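Local coordinates for protein peptidoglycan glycosyltransferase (Atopobium parvulum, PDB 4OVD) that belongs to the penicillin-binding proteins and carries a dimerisation domain together with a transpeptidase domain of the penicillin-binding protein family, at residues N309-N314 / M342-M347; N318-L323 / S352-A357; M347-S352 / M468-K473; G305-L310 / V455-T460. All coordinates share one frame; numbering follows the deposited sequence.

Interaction 1 of 4, residues N309-N314 / M342-M347; sequences NLFGPN and MSVREM
Arg345 and Asn314 run alongside one another with their ends turned in one direction, the guanidinium and amide planes 45° apart. Asn314 OD1 sits at the guanidinium edge, near its plane, 3.7 Å from Arg345 NE. This is a long approach, and the charged end is held elsewhere. NH2 forms a salt bridge with Asp466 and NH1 a hydrogen bond with Thr470, both on helix 458-474. Arg345 NH2 also passes 3.8 Å from Pro313 CB. Behind these groups the backbones meet. Arg345 N donates to Pro313 O at 2.9 Å, with an N-H...O angle of 164°. The bond ties the loop after helix 298-307 to the first turn of helix 344-350, within the transpeptidase domain. Ser343 is the N-cap of helix 344-350. Its OG stands between its own backbone N and carbonyl carbon (chi1 63°), which lets it accept from Glu346 N at 2.9 Å. One water bridges the two segments. It donates to Asn314 OD1 and is hydrogen-bonded to Ser343 OG at 2.8 Å. On the buried side, Phe311 and Val344 cross at about a right angle. Val344 CG2 meets the ring obliquely, 3.7 Å from Phe311 CD1. The same methyl of Val344, CG2, lies 3.5 Å from Gly312 O. Leu359 and Leu363 of helix 353-364 also touch the Phe311 ring.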
loop_
_atom_site.group_PDB
_atom_site.type_symbol
_atom_site.label_atom_id
_atom_site.label_comp_id
_atom_site.label_asym_id
_atom_site.label_seq_id
_atom_site.Cartn_x
_atom_site.Cartn_y
_atom_site.Cartn_z
ATOM N N ASN A 309 -0.228 14.854 -21.989
ATOM C CA ASN A 309 -1.132 15.697 -22.797
ATOM C C ASN A 309 -1.630 14.966 -24.051
ATOM O O ASN A 309 -1.755 15.525 -25.136
ATOM C CB ASN A 309 -0.479 17.030 -23.177
ATOM C CG ASN A 309 -0.071 17.908 -21.951
ATOM O OD1 ASN A 309 0.991 18.480 -21.936
ATOM N ND2 ASN A 309 -0.885 17.961 -20.938
ATOM N N LEU A 310 -1.968 13.712 -23.854
ATOM C CA LEU A 310 -2.419 12.901 -24.927
ATOM C C LEU A 310 -3.919 12.744 -24.921
ATOM O O LEU A 310 -4.485 12.269 -25.897
ATOM C CB LEU A 310 -1.765 11.537 -24.851
ATOM C CG LEU A 310 -0.238 11.578 -24.919
ATOM C CD1 LEU A 310 0.286 10.172 -24.752
ATOM C CD2 LEU A 310 0.336 12.173 -26.180
ATOM N N PHE A 311 -4.544 13.105 -23.817
ATOM C CA PHE A 311 -5.981 13.128 -23.700
ATOM C C PHE A 311 -6.304 13.743 -22.386
ATOM O O PHE A 311 -5.405 13.957 -21.547
ATOM C CB PHE A 311 -6.599 11.689 -23.735
ATOM C CG PHE A 311 -5.890 10.666 -22.885
ATOM C CD1 PHE A 311 -6.073 10.604 -21.532
ATOM C CD2 PHE A 311 -5.044 9.721 -23.496
ATOM C CE1 PHE A 311 -5.433 9.623 -20.764
ATOM C CE2 PHE A 311 -4.383 8.774 -22.732
ATOM C CZ PHE A 311 -4.589 8.726 -21.367
ATOM N N GLY A 312 -7.585 14.007 -22.159
ATOM C CA GLY A 312 -8.027 14.519 -20.814
ATOM C C GLY A 312 -9.270 13.708 -20.406
ATOM O O GLY A 312 -9.725 12.875 -21.182
ATOM N N PRO A 313 -9.851 13.965 -19.212
ATOM C CA PRO A 313 -11.010 13.230 -18.702
ATOM C C PRO A 313 -12.193 13.141 -19.659
ATOM O O PRO A 313 -12.860 12.113 -19.770
ATOM C CB PRO A 313 -11.388 14.040 -17.492
ATOM C CG PRO A 313 -10.084 14.536 -16.988
ATOM C CD PRO A 313 -9.303 14.881 -18.203
ATOM N N ASN A 314 -12.427 14.192 -20.425
ATOM C CA ASN A 314 -13.571 14.214 -21.311
ATOM C C ASN A 314 -13.303 13.721 -22.693
ATOM O O ASN A 314 -14.225 13.549 -23.498
ATOM C CB ASN A 314 -14.184 15.635 -21.274
ATOM C CG ASN A 314 -14.763 15.981 -19.884
ATOM O OD1 ASN A 314 -15.140 15.094 -19.066
ATOM N ND2 ASN A 314 -14.780 17.254 -19.587
HETATM N N MSE A 342 -16.878 6.239 -25.156
HETATM C CA MSE A 342 -16.616 6.424 -23.730
HETATM C C MSE A 342 -15.567 7.448 -23.538
HETATM O O MSE A 342 -14.600 7.485 -24.309
HETATM C CB MSE A 342 -15.980 5.139 -23.105
HETATM C CG MSE A 342 -16.717 3.851 -23.227
HETATM SE SE MSE A 342 -15.576 2.539 -22.294
HETATM C CE MSE A 342 -16.554 0.921 -22.871
ATOM N N SER A 343 -15.787 8.393 -22.631
ATOM C CA SER A 343 -14.741 9.368 -22.275
ATOM C C SER A 343 -13.718 8.579 -21.420
ATOM O O SER A 343 -14.030 7.473 -20.942
ATOM C CB SER A 343 -15.329 10.496 -21.484
ATOM O OG SER A 343 -15.864 9.989 -20.251
ATOM N N VAL A 344 -12.532 9.133 -21.237
ATOM C CA VAL A 344 -11.508 8.543 -20.408
ATOM C C VAL A 344 -12.111 8.422 -19.011
ATOM O O VAL A 344 -11.904 7.428 -18.315
ATOM C CB VAL A 344 -10.223 9.368 -20.371
ATOM C CG1 VAL A 344 -9.229 8.771 -19.357
ATOM C CG2 VAL A 344 -9.600 9.435 -21.759
ATOM N N ARG A 345 -12.809 9.458 -18.578
ATOM C CA ARG A 345 -13.540 9.439 -17.270
ATOM C C ARG A 345 -14.457 8.190 -17.202
ATOM O O ARG A 345 -14.437 7.411 -16.253
ATOM C CB ARG A 345 -14.377 10.704 -17.079
ATOM C CG ARG A 345 -15.179 10.708 -15.789
ATOM C CD ARG A 345 -16.159 11.869 -15.778
ATOM N NE ARG A 345 -15.521 13.157 -15.988
ATOM C CZ ARG A 345 -14.852 13.802 -15.043
ATOM N NH1 ARG A 345 -14.777 13.313 -13.793
ATOM N NH2 ARG A 345 -14.307 14.974 -15.321
ATOM N N GLU A 346 -15.202 7.958 -18.234
ATOM C CA GLU A 346 -16.082 6.769 -18.243
ATOM C C GLU A 346 -15.312 5.448 -18.206
ATOM O O GLU A 346 -15.757 4.512 -17.593
ATOM C CB GLU A 346 -16.948 6.840 -19.486
ATOM C CG GLU A 346 -17.871 5.654 -19.695
ATOM C CD GLU A 346 -18.853 5.439 -18.583
ATOM O OE1 GLU A 346 -19.036 6.383 -17.729
ATOM O OE2 GLU A 346 -19.403 4.306 -18.566
HETATM N N MSE A 347 -14.154 5.346 -18.863
HETATM C CA MSE A 347 -13.411 4.069 -18.861
HETATM C C MSE A 347 -12.994 3.769 -17.458
HETATM O O MSE A 347 -13.015 2.583 -17.022
HETATM C CB MSE A 347 -12.164 4.179 -19.728
HETATM C CG MSE A 347 -12.522 4.439 -21.149
HETATM SE SE MSE A 347 -10.852 4.739 -22.188
HETATM C CE MSE A 347 -11.562 5.691 -23.721
HETATM O O HOH W 1 -16.820 12.563 -19.527
#

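Interaction 2 of 4, residues N318-L323 / S352-A357; sequences NIPTEL and SNVGMA
The first turns of helix 353-364 pack against the bend between strands 316-319 and 322-325, where Val354 meets Ile319 and Leu323. The two branches of Val354 divide the work. Val354 CG1 points to the start of the bend, 3.6 Å from Ile319 CG2 and 3.5 Å from Pro320 O. Val354 CG2 faces the next peptide, 3.7 Å from Thr321 O. The Ile319 and Val354 side chains overlap flank to flank, each heading toward the other's backbone. With CG2 of Ile319 anti to its backbone N, that methyl is placed on Val354 and also reaches Gly355 N at 3.8 Å. Leu323 closes the far end. Leu323 CB lies 4.1 Å from Val354 CG1, and its CD2 touches Ala357 CB one turn further along the helix. The contact between the segments is apolar packing. The polar work is done at the helix start, where Ser352 is the N-cap. Ser352 OG accepts from Gly355 N at 2.9 Å and is also hydrogen-bonded to Asp332. Asp332 binds Val354 N as well, and so adds a second hold on this helix end. Ser351, Ser352 and Asn353, at the junction of the two helices, match the SXN sequence motif of penicillin-binding proteins.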
loop_
_atom_site.group_PDB
_atom_site.type_symbol
_atom_site.label_atom_id
_atom_site.label_comp_id
_atom_site.label_asym_id
_atom_site.label_seq_id
_atom_site.Cartn_x
_atom_site.Cartn_y
_atom_site.Cartn_z
ATOM N N ASN A 318 -14.296 5.700 -29.431
ATOM C CA ASN A 318 -15.223 4.620 -29.757
ATOM C C ASN A 318 -14.540 3.302 -29.311
ATOM O O ASN A 318 -13.575 2.842 -29.898
ATOM C CB ASN A 318 -15.575 4.634 -31.248
ATOM C CG ASN A 318 -16.761 3.743 -31.560
ATOM O OD1 ASN A 318 -17.888 3.974 -31.110
ATOM N ND2 ASN A 318 -16.516 2.725 -32.333
ATOM N N ILE A 319 -15.016 2.739 -28.221
ATOM C CA ILE A 319 -14.344 1.554 -27.662
ATOM C C ILE A 319 -15.049 0.248 -28.082
ATOM O O ILE A 319 -16.236 0.053 -27.734
ATOM C CB ILE A 319 -14.221 1.727 -26.139
ATOM C CG1 ILE A 319 -13.419 3.028 -25.757
ATOM C CG2 ILE A 319 -13.551 0.536 -25.466
ATOM C CD1 ILE A 319 -12.006 3.065 -26.233
ATOM N N PRO A 320 -14.328 -0.662 -28.795
ATOM C CA PRO A 320 -14.978 -1.915 -29.183
ATOM C C PRO A 320 -15.274 -2.823 -28.020
ATOM O O PRO A 320 -14.861 -2.560 -26.888
ATOM C CB PRO A 320 -13.976 -2.573 -30.158
ATOM C CG PRO A 320 -12.656 -2.007 -29.758
ATOM C CD PRO A 320 -12.906 -0.638 -29.188
ATOM N N THR A 321 -15.979 -3.925 -28.292
ATOM C CA THR A 321 -16.336 -4.866 -27.201
ATOM C C THR A 321 -15.140 -5.617 -26.806
ATOM O O THR A 321 -15.061 -6.092 -25.689
ATOM C CB THR A 321 -17.414 -5.898 -27.629
ATOM O OG1 THR A 321 -17.058 -6.354 -28.927
ATOM C CG2 THR A 321 -18.789 -5.251 -27.756
ATOM N N GLU A 322 -14.213 -5.784 -27.738
ATOM C CA GLU A 322 -13.006 -6.506 -27.450
ATOM C C GLU A 322 -11.922 -5.920 -28.298
ATOM O O GLU A 322 -12.247 -5.263 -29.249
ATOM C CB GLU A 322 -13.151 -7.995 -27.824
ATOM C CG GLU A 322 -13.504 -8.217 -29.297
ATOM C CD GLU A 322 -13.669 -9.704 -29.696
ATOM O OE1 GLU A 322 -13.688 -10.586 -28.816
ATOM O OE2 GLU A 322 -13.789 -9.996 -30.910
ATOM N N LEU A 323 -10.665 -6.159 -27.929
ATOM C CA LEU A 323 -9.518 -5.684 -28.690
ATOM C C LEU A 323 -8.454 -6.762 -28.684
ATOM O O LEU A 323 -8.229 -7.388 -27.653
ATOM C CB LEU A 323 -8.935 -4.424 -28.030
ATOM C CG LEU A 323 -7.737 -3.701 -28.683
ATOM C CD1 LEU A 323 -8.002 -3.207 -30.099
ATOM C CD2 LEU A 323 -7.316 -2.509 -27.837
ATOM N N SER A 352 -13.111 -0.097 -17.620
ATOM C CA SER A 352 -12.974 -0.829 -18.918
ATOM C C SER A 352 -11.520 -1.215 -19.247
ATOM O O SER A 352 -10.653 -0.346 -19.499
ATOM C CB SER A 352 -13.455 0.099 -20.022
ATOM O OG SER A 352 -13.197 -0.366 -21.348
ATOM N N ASN A 353 -11.253 -2.506 -19.262
ATOM C CA ASN A 353 -9.960 -2.975 -19.689
ATOM C C ASN A 353 -9.703 -2.672 -21.118
ATOM O O ASN A 353 -8.565 -2.351 -21.475
ATOM C CB ASN A 353 -9.804 -4.505 -19.517
ATOM C CG ASN A 353 -9.812 -4.903 -18.071
ATOM O OD1 ASN A 353 -9.352 -4.171 -17.198
ATOM N ND2 ASN A 353 -10.227 -6.082 -17.832
ATOM N N VAL A 354 -10.720 -2.855 -21.952
ATOM C CA VAL A 354 -10.569 -2.573 -23.357
ATOM C C VAL A 354 -10.167 -1.122 -23.624
ATOM O O VAL A 354 -9.278 -0.848 -24.406
ATOM C CB VAL A 354 -11.838 -2.895 -24.145
ATOM C CG1 VAL A 354 -11.634 -2.548 -25.621
ATOM C CG2 VAL A 354 -12.136 -4.393 -24.076
ATOM N N GLY A 355 -10.797 -0.207 -22.919
ATOM C CA GLY A 355 -10.520 1.229 -23.099
ATOM C C GLY A 355 -9.080 1.512 -22.692
ATOM O O GLY A 355 -8.391 2.282 -23.383
HETATM N N MSE A 356 -8.631 0.947 -21.554
HETATM C CA MSE A 356 -7.245 1.144 -21.116
HETATM C C MSE A 356 -6.235 0.643 -22.121
HETATM O O MSE A 356 -5.242 1.328 -22.501
HETATM C CB MSE A 356 -7.031 0.425 -19.810
HETATM C CG MSE A 356 -7.636 1.040 -18.586
HETATM SE SE MSE A 356 -7.164 2.900 -18.271
HETATM C CE MSE A 356 -8.754 3.776 -18.772
ATOM N N ALA A 357 -6.505 -0.522 -22.664
ATOM C CA ALA A 357 -5.538 -1.089 -23.651
ATOM C C ALA A 357 -5.567 -0.232 -24.904
ATOM O O ALA A 357 -4.576 -0.118 -25.601
ATOM C CB ALA A 357 -5.913 -2.499 -24.014
#

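Interaction 3 of 4, residues M347-S352 / M468-K473; sequences MLRRSS and MTTVVK
Val471 presses one methyl against the last turn of helix 344-350. Val471 CG2 lies 3.6 Å from Leu348 O and 4.1 Å from Arg349 CA. The same methyl, Val471 CG2, meets Leu348 CD2 at 4.2 Å. Leu348 CD2 also reaches Met468 CG, more loosely, at 4.4 Å; Met468 is a selenomethionine. On the other flank Arg349 crosses Thr470 at a slant. The aliphatic part of the arginine does the touching, with Arg349 CG 3.9 Å from Thr470 CG2. The chain then bends at chi3 (70°), and its end leads away from helix 458-474. The guanidinium is held there by a salt bridge from NE to Glu346 and a hydrogen bond from NH1 to Glu474 O. The Thr470 hydroxyl has its own partner in Arg345 NH1. Thr470 CG2, anti to the backbone N (chi1 of OG1 -69°), is the branch turned to Arg349. The packed helix ends just past this contact in a Schellman motif. Ser351 is the residue with positive phi (57°), and Ser352 N bonds back to Met347 O at 2.7 Å. Ser351 is in the position of the serine of the SXN sequence motif of penicillin-binding proteins. Its OG is hydrogen-bonded to Lys298, in the sequence of an SXXK motif, and to Lys490, which opens a KTG sequence. Lys298 and Thr302 of helix 298-307 and Lys490 of strand 487-495 also touch the Leu348 side chain.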
loop_
_atom_site.group_PDB
_atom_site.type_symbol
_atom_site.label_atom_id
_atom_site.label_comp_id
_atom_site.label_asym_id
_atom_site.label_seq_id
_atom_site.Cartn_x
_atom_site.Cartn_y
_atom_site.Cartn_z
HETATM N N MSE A 347 -14.154 5.346 -18.863
HETATM C CA MSE A 347 -13.411 4.069 -18.861
HETATM C C MSE A 347 -12.994 3.769 -17.458
HETATM O O MSE A 347 -13.015 2.583 -17.022
HETATM C CB MSE A 347 -12.164 4.179 -19.728
HETATM C CG MSE A 347 -12.522 4.439 -21.149
HETATM SE SE MSE A 347 -10.852 4.739 -22.188
HETATM C CE MSE A 347 -11.562 5.691 -23.721
ATOM N N LEU A 348 -12.674 4.797 -16.708
ATOM C CA LEU A 348 -12.342 4.632 -15.330
ATOM C C LEU A 348 -13.554 4.338 -14.427
ATOM O O LEU A 348 -13.478 3.533 -13.560
ATOM C CB LEU A 348 -11.576 5.837 -14.850
ATOM C CG LEU A 348 -10.510 5.548 -13.824
ATOM C CD1 LEU A 348 -9.363 4.797 -14.416
ATOM C CD2 LEU A 348 -10.037 6.770 -13.080
ATOM N N ARG A 349 -14.654 5.019 -14.659
ATOM C CA ARG A 349 -15.859 4.843 -13.892
ATOM C C ARG A 349 -16.298 3.381 -13.901
ATOM O O ARG A 349 -16.458 2.783 -12.889
ATOM C CB ARG A 349 -16.941 5.713 -14.451
ATOM C CG ARG A 349 -18.212 5.715 -13.653
ATOM C CD ARG A 349 -19.351 6.349 -14.408
ATOM N NE ARG A 349 -19.802 5.544 -15.508
ATOM C CZ ARG A 349 -20.590 4.494 -15.387
ATOM N NH1 ARG A 349 -21.047 4.111 -14.208
ATOM N NH2 ARG A 349 -20.915 3.826 -16.450
ATOM N N ARG A 350 -16.435 2.827 -15.083
ATOM C CA ARG A 350 -16.774 1.435 -15.267
ATOM C C ARG A 350 -15.613 0.424 -15.290
ATOM O O ARG A 350 -15.820 -0.751 -15.373
ATOM C CB ARG A 350 -17.597 1.311 -16.523
ATOM C CG ARG A 350 -16.826 1.377 -17.788
ATOM C CD ARG A 350 -17.669 0.949 -18.970
ATOM N NE ARG A 350 -18.913 1.685 -19.075
ATOM C CZ ARG A 350 -20.077 1.146 -19.370
ATOM N NH1 ARG A 350 -20.165 -0.145 -19.597
ATOM N NH2 ARG A 350 -21.146 1.894 -19.443
ATOM N N SER A 351 -14.400 0.905 -15.206
ATOM C CA SER A 351 -13.237 0.071 -15.247
ATOM C C SER A 351 -13.169 -0.757 -16.497
ATOM O O SER A 351 -13.171 -1.952 -16.456
ATOM C CB SER A 351 -13.133 -0.789 -14.017
ATOM O OG SER A 351 -11.804 -1.092 -13.806
ATOM N N SER A 352 -13.111 -0.097 -17.620
ATOM C CA SER A 352 -12.974 -0.829 -18.918
ATOM C C SER A 352 -11.520 -1.215 -19.247
ATOM O O SER A 352 -10.653 -0.346 -19.499
ATOM C CB SER A 352 -13.455 0.099 -20.022
ATOM O OG SER A 352 -13.197 -0.366 -21.348
HETATM N N MSE A 468 -11.331 10.003 -10.184
HETATM C CA MSE A 468 -11.442 9.036 -9.090
HETATM C C MSE A 468 -12.642 9.368 -8.257
HETATM O O MSE A 468 -13.194 8.501 -7.611
HETATM C CB MSE A 468 -10.203 9.051 -8.264
HETATM C CG MSE A 468 -9.119 8.397 -9.105
HETATM SE SE MSE A 468 -7.449 8.729 -8.097
HETATM C CE MSE A 468 -7.731 7.647 -6.497
ATOM N N THR A 469 -13.054 10.637 -8.244
ATOM C CA THR A 469 -14.256 11.023 -7.545
ATOM C C THR A 469 -15.503 10.463 -8.276
ATOM O O THR A 469 -16.446 10.029 -7.613
ATOM C CB THR A 469 -14.327 12.551 -7.414
ATOM O OG1 THR A 469 -13.153 12.938 -6.699
ATOM C CG2 THR A 469 -15.593 13.023 -6.655
ATOM N N THR A 470 -15.484 10.450 -9.611
ATOM C CA THR A 470 -16.571 9.905 -10.441
ATOM C C THR A 470 -16.696 8.436 -10.171
ATOM O O THR A 470 -17.802 7.928 -10.110
ATOM C CB THR A 470 -16.257 10.105 -11.933
ATOM O OG1 THR A 470 -16.337 11.498 -12.221
ATOM C CG2 THR A 470 -17.245 9.449 -12.829
ATOM N N VAL A 471 -15.582 7.769 -9.951
ATOM C CA VAL A 471 -15.592 6.327 -9.664
ATOM C C VAL A 471 -16.447 6.040 -8.433
ATOM O O VAL A 471 -17.173 5.067 -8.383
ATOM C CB VAL A 471 -14.176 5.728 -9.424
ATOM C CG1 VAL A 471 -14.244 4.254 -8.912
ATOM C CG2 VAL A 471 -13.381 5.758 -10.751
ATOM N N VAL A 472 -16.304 6.873 -7.430
ATOM C CA VAL A 472 -16.947 6.663 -6.175
ATOM C C VAL A 472 -18.348 7.227 -6.200
ATOM O O VAL A 472 -19.230 6.703 -5.567
ATOM C CB VAL A 472 -16.120 7.260 -5.025
ATOM C CG1 VAL A 472 -16.870 7.200 -3.739
ATOM C CG2 VAL A 472 -14.847 6.464 -4.828
ATOM N N LYS A 473 -18.541 8.340 -6.872
ATOM C CA LYS A 473 -19.879 8.886 -6.907
ATOM C C LYS A 473 -20.804 8.198 -7.868
ATOM O O LYS A 473 -22.038 8.057 -7.601
ATOM C CB LYS A 473 -19.828 10.385 -7.252
ATOM C CG LYS A 473 -19.472 11.270 -6.050
ATOM C CD LYS A 473 -19.703 12.743 -6.387
ATOM C CE LYS A 473 -19.635 13.650 -5.152
ATOM N NZ LYS A 473 -18.348 13.577 -4.390
#

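Interaction 4 of 4, residues G305-L310 / V455-T460; sequences GVDNNL and VISSST
The Asp307 carboxylate is the flat group here, and Thr460, Ser457 and Ile456 meet it on one face and at one edge. Ile456 CB lies over the face, 3.7 Å from Asp307 CG. Ser457 N reaches OD1 from the same side. Thr460 OG1 comes in at the edge and donates to the anti lone pair of Asp307 OD1 at 2.7 Å. This is a contact of helix ends in the transpeptidase domain: the last turn of helix 298-307 meets the first turn of helix 458-474. Ser457 is the N-cap residue of the second helix. The backbone N of Ser457 donates to Asp307 OD1 at 3.0 Å, with a nearly straight N-H...O angle of 174°. The donor stands 39° out of the carboxylate plane. Two bonds therefore grip one oxygen from different directions and limit the rotation of the group. The Ser457 hydroxyl lies near the same oxygen, but any bond there is weak and unsettled. Ser457 OG does pair with Ser459 OG at 2.8 Å. The side chain of Asp307 extends with CG anti to its backbone N (chi1 -156°), which carries the carboxylate across to the other helix. Its negative charge near a helix N-terminus is probably favourable. Helix 298-307 ends in a Schellman motif around Asn309, which has positive phi. There Leu310 N bonds back to Gly305 O at 3.0 Å and Asn309 N to Val306 O at 2.8 Å. Beside the polar cluster, the Val306 and Thr460 side chains run antiparallel alongside one another, and Val306 CG1 touches Thr460 CG2 at 3.7 Å.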
loop_
_atom_site.group_PDB
_atom_site.type_symbol
_atom_site.label_atom_id
_atom_site.label_comp_id
_atom_site.label_asym_id
_atom_site.label_seq_id
_atom_site.Cartn_x
_atom_site.Cartn_y
_atom_site.Cartn_z
ATOM N N GLY A 305 -0.987 9.293 -19.530
ATOM C CA GLY A 305 -1.532 9.862 -20.710
ATOM C C GLY A 305 -1.845 11.331 -20.540
ATOM O O GLY A 305 -1.453 12.199 -21.342
ATOM N N VAL A 306 -2.478 11.628 -19.442
ATOM C CA VAL A 306 -2.883 12.984 -19.170
ATOM C C VAL A 306 -1.656 13.842 -18.956
ATOM O O VAL A 306 -1.520 14.933 -19.499
ATOM C CB VAL A 306 -3.782 13.023 -17.927
ATOM C CG1 VAL A 306 -3.980 14.482 -17.470
ATOM C CG2 VAL A 306 -5.129 12.376 -18.213
ATOM N N ASP A 307 -0.704 13.331 -18.195
ATOM C CA ASP A 307 0.467 14.129 -17.924
ATOM C C ASP A 307 1.247 14.312 -19.188
ATOM O O ASP A 307 2.015 15.224 -19.288
ATOM C CB ASP A 307 1.370 13.528 -16.856
ATOM C CG ASP A 307 2.228 14.631 -16.178
ATOM O OD1 ASP A 307 1.655 15.668 -15.666
ATOM O OD2 ASP A 307 3.452 14.446 -16.183
ATOM N N ASN A 308 1.127 13.409 -20.144
ATOM C CA ASN A 308 1.823 13.625 -21.428
ATOM C C ASN A 308 0.954 14.429 -22.425
ATOM O O ASN A 308 1.313 14.592 -23.572
ATOM C CB ASN A 308 2.211 12.294 -22.024
ATOM C CG ASN A 308 3.554 11.798 -21.494
ATOM O OD1 ASN A 308 4.557 12.197 -21.976
ATOM N ND2 ASN A 308 3.543 10.888 -20.572
ATOM N N ASN A 309 -0.228 14.854 -21.989
ATOM C CA ASN A 309 -1.132 15.697 -22.797
ATOM C C ASN A 309 -1.630 14.966 -24.051
ATOM O O ASN A 309 -1.755 15.525 -25.136
ATOM C CB ASN A 309 -0.479 17.030 -23.177
ATOM C CG ASN A 309 -0.071 17.908 -21.951
ATOM O OD1 ASN A 309 0.991 18.480 -21.936
ATOM N ND2 ASN A 309 -0.885 17.961 -20.938
ATOM N N LEU A 310 -1.968 13.712 -23.854
ATOM C CA LEU A 310 -2.419 12.901 -24.927
ATOM C C LEU A 310 -3.919 12.744 -24.921
ATOM O O LEU A 310 -4.485 12.269 -25.897
ATOM C CB LEU A 310 -1.765 11.537 -24.851
ATOM C CG LEU A 310 -0.238 11.578 -24.919
ATOM C CD1 LEU A 310 0.286 10.172 -24.752
ATOM C CD2 LEU A 310 0.336 12.173 -26.180
ATOM N N VAL A 455 6.296 13.467 -9.861
ATOM C CA VAL A 455 5.988 12.491 -10.893
ATOM C C VAL A 455 5.122 13.068 -11.998
ATOM O O VAL A 455 5.369 12.835 -13.155
ATOM C CB VAL A 455 5.352 11.241 -10.214
ATOM C CG1 VAL A 455 4.983 10.198 -11.217
ATOM C CG2 VAL A 455 6.344 10.688 -9.226
ATOM N N ILE A 456 4.060 13.742 -11.619
ATOM C CA ILE A 456 3.156 14.396 -12.555
ATOM C C ILE A 456 2.903 15.824 -12.060
ATOM O O ILE A 456 3.199 16.152 -10.903
ATOM C CB ILE A 456 1.814 13.661 -12.638
ATOM C CG1 ILE A 456 1.220 13.532 -11.263
ATOM C CG2 ILE A 456 1.983 12.268 -13.249
ATOM C CD1 ILE A 456 -0.049 12.757 -11.260
ATOM N N SER A 457 2.351 16.672 -12.909
ATOM C CA SER A 457 2.006 18.043 -12.461
ATOM C C SER A 457 0.772 18.033 -11.562
ATOM O O SER A 457 -0.005 17.073 -11.538
ATOM C CB SER A 457 1.640 18.903 -13.654
ATOM O OG SER A 457 0.454 18.434 -14.253
ATOM N N SER A 458 0.525 19.148 -10.892
ATOM C CA SER A 458 -0.625 19.268 -10.027
ATOM C C SER A 458 -1.891 19.276 -10.855
ATOM O O SER A 458 -2.946 18.875 -10.361
ATOM C CB SER A 458 -0.568 20.545 -9.150
ATOM O OG SER A 458 -0.332 21.665 -9.950
ATOM N N SER A 459 -1.813 19.794 -12.076
ATOM C CA SER A 459 -2.995 19.785 -12.934
ATOM C C SER A 459 -3.392 18.348 -13.272
ATOM O O SER A 459 -4.577 18.027 -13.264
ATOM C CB SER A 459 -2.801 20.596 -14.199
ATOM O OG SER A 459 -1.690 20.150 -14.941
ATOM N N THR A 460 -2.435 17.517 -13.669
ATOM C CA THR A 460 -2.730 16.109 -13.942
ATOM C C THR A 460 -3.324 15.441 -12.706
ATOM O O THR A 460 -4.289 14.738 -12.847
ATOM C CB THR A 460 -1.457 15.407 -14.385
ATOM O OG1 THR A 460 -0.981 16.072 -15.562
ATOM C CG2 THR A 460 -1.695 13.965 -14.625
#

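Overall arrangement
All four contacts lie in the transpeptidase domain. Interactions 1 and 4 start from the same part of the chain, at the end of helix 298-307, with centres about 12 Å apart. Interactions 1 and 3 share helix 344-350, with centres about 11 Å apart; interaction 1 closes before interaction 3 opens. Interaction 2 follows on helix 353-364, whose N-cap Ser352 also belongs to interaction 3. Helix 458-474 serves interactions 3 and 4, centres about 18 Å apart. Segments of interactions 1 and 2, 2 and 3, and 3 and 4 alternate along the chain. Interaction 2 is nested inside the loop closed by interaction 4, without touching it. Interactions 2 and 3 flank the SXN segment; interactions 1 and 4 join neighbouring helix ends.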